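Local coordinates for protein alpha-1,2-Mannosidase (Trichoderma reesei, PDB 1HCU) that probably trims terminal alpha-1,2-linked mannose residues from high-mannose N-glycans, as a calcium-dependent family 47 glycosyl hydrolase, at residues 482-485 against 486-490. Residues are numbered along the deposited sequence; the frame is centred on the assembly and turned at random.
Sequences VFNT and EAHPF. With CA (calcium ion), chain H.
The beta hairpin that carries the calcium site of this family 47 mannosidase turns at N484-A487, a type I turn between strands 481-483 and 489-491. V482 and F490 form its antiparallel hydrogen-bonded pair, F490 N reaching V482 O at 2.8 Å. One residue nearer the turn, F483 CG lies anti to its carbonyl carbon (chi1 -69°), turning the ring toward P489, whose CB makes an off-centre, oblique CH-pi contact 4.3 Å from the ring centroid. N484 fastens the turn from inside: its OD1 accepts E486 N and H488 N, each at 2.7 Å, from opposite faces of the amide plane. The H488 bond is the straighter (156° at the hydrogen); E486 N stands well above the plane. ND2 bonds to I103 O and E184. An alanine here would remove OD1 and is likely to leave the backbone N-H groups of E486 and H488 without their shared acceptor, so that the turn could shift. At the hairpin tip T485 chelates the calcium ion through O (2.7 Å) and OG1 (2.9 Å), and four waters complete the modelled shell; E249 bonds to OG1. The side chains of E100 and D245, predicted active-site residues, lie about 6 Å from those of E486 and T485 respectively. By bracing the turn, the buried N484 amide probably helps keep both T485 oxygens aimed at the metal.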
loop_
_atom_site.group_PDB
_atom_site.type_symbol
_atom_site.label_atom_id
_atom_site.label_comp_id
_atom_site.label_asym_id
_atom_site.label_seq_id
_atom_site.Cartn_x
_atom_site.Cartn_y
_atom_site.Cartn_z
ATOM N N VAL A 482 7.874 6.948 8.716
ATOM C CA VAL A 482 6.788 5.978 8.672
ATOM C C VAL A 482 6.216 5.935 7.271
ATOM O O VAL A 482 5.827 6.969 6.728
ATOM C CB VAL A 482 5.629 6.357 9.619
ATOM C CG1 VAL A 482 4.647 5.187 9.727
ATOM C CG2 VAL A 482 6.166 6.734 10.977
ATOM N N PHE A 483 6.151 4.739 6.691
ATOM C CA PHE A 483 5.613 4.594 5.343
ATOM C C PHE A 483 4.083 4.606 5.344
ATOM O O PHE A 483 3.439 3.900 6.136
ATOM C CB PHE A 483 6.093 3.295 4.692
ATOM C CG PHE A 483 7.562 3.274 4.349
ATOM C CD1 PHE A 483 8.478 2.657 5.194
ATOM C CD2 PHE A 483 8.022 3.833 3.160
ATOM C CE1 PHE A 483 9.841 2.592 4.856
ATOM C CE2 PHE A 483 9.376 3.773 2.815
ATOM C CZ PHE A 483 10.285 3.150 3.665
ATOM N N ASN A 484 3.508 5.419 4.459
ATOM C CA ASN A 484 2.064 5.492 4.337
ATOM C C ASN A 484 1.717 4.269 3.490
ATOM O O ASN A 484 2.610 3.528 3.087
ATOM C CB ASN A 484 1.634 6.816 3.671
ATOM C CG ASN A 484 1.452 6.705 2.163
ATOM O OD1 ASN A 484 2.244 6.076 1.462
ATOM N ND2 ASN A 484 0.408 7.343 1.660
ATOM N N THR A 485 0.443 4.048 3.214
ATOM C CA THR A 485 0.061 2.866 2.452
ATOM C C THR A 485 0.580 2.808 1.009
ATOM O O THR A 485 0.608 1.744 0.409
ATOM C CB THR A 485 -1.468 2.698 2.469
ATOM O OG1 THR A 485 -1.780 1.311 2.578
ATOM C CG2 THR A 485 -2.101 3.262 1.209
ATOM N N GLU A 486 1.001 3.943 0.458
ATOM C CA GLU A 486 1.504 3.974 -0.917
ATOM C C GLU A 486 3.027 4.133 -0.889
ATOM O O GLU A 486 3.627 4.757 -1.765
ATOM C CB GLU A 486 0.862 5.141 -1.690
ATOM C CG GLU A 486 1.075 5.112 -3.201
ATOM C CD GLU A 486 0.104 4.179 -3.927
ATOM O OE1 GLU A 486 -0.634 3.425 -3.258
ATOM O OE2 GLU A 486 0.087 4.205 -5.180
ATOM N N ALA A 487 3.638 3.581 0.149
ATOM C CA ALA A 487 5.082 3.632 0.311
ATOM C C ALA A 487 5.661 5.042 0.364
ATOM O O ALA A 487 6.791 5.260 -0.065
ATOM C CB ALA A 487 5.750 2.840 -0.808
ATOM N N HIS A 488 4.894 6.000 0.878
ATOM C CA HIS A 488 5.390 7.372 1.006
ATOM C C HIS A 488 5.737 7.612 2.471
ATOM O O HIS A 488 4.855 7.723 3.315
ATOM C CB HIS A 488 4.344 8.384 0.532
ATOM C CG HIS A 488 3.982 8.233 -0.911
ATOM N ND1 HIS A 488 4.929 8.156 -1.908
ATOM C CD2 HIS A 488 2.780 8.114 -1.523
ATOM C CE1 HIS A 488 4.328 7.991 -3.073
ATOM N NE2 HIS A 488 3.025 7.962 -2.866
ATOM N N PRO A 489 7.037 7.694 2.790
ATOM C CA PRO A 489 7.526 7.912 4.156
ATOM C C PRO A 489 7.370 9.330 4.706
ATOM O O PRO A 489 7.826 10.288 4.090
ATOM C CB PRO A 489 8.991 7.509 4.046
ATOM C CG PRO A 489 9.347 8.014 2.680
ATOM C CD PRO A 489 8.164 7.534 1.853
ATOM N N PHE A 490 6.742 9.457 5.871
ATOM C CA PHE A 490 6.545 10.759 6.516
ATOM C C PHE A 490 7.396 10.812 7.782
ATOM O O PHE A 490 7.610 9.782 8.422
ATOM C CB PHE A 490 5.081 10.935 6.940
ATOM C CG PHE A 490 4.104 10.845 5.818
ATOM C CD1 PHE A 490 2.802 10.416 6.056
ATOM C CD2 PHE A 490 4.473 11.195 4.526
ATOM C CE1 PHE A 490 1.878 10.336 5.010
ATOM C CE2 PHE A 490 3.570 11.120 3.484
ATOM C CZ PHE A 490 2.268 10.690 3.722
HETATM CA CA CA H . -0.821 -0.554 0.625
HETATM O O HOH W 1 3.136 0.694 1.318
HETATM O O HOH W 2 -3.200 0.652 -0.371
HETATM O O HOH W 3 -2.390 -2.133 -1.038
HETATM O O HOH W 4 -1.810 -2.344 2.428
HETATM O O HOH W 5 1.309 -1.747 -0.670
#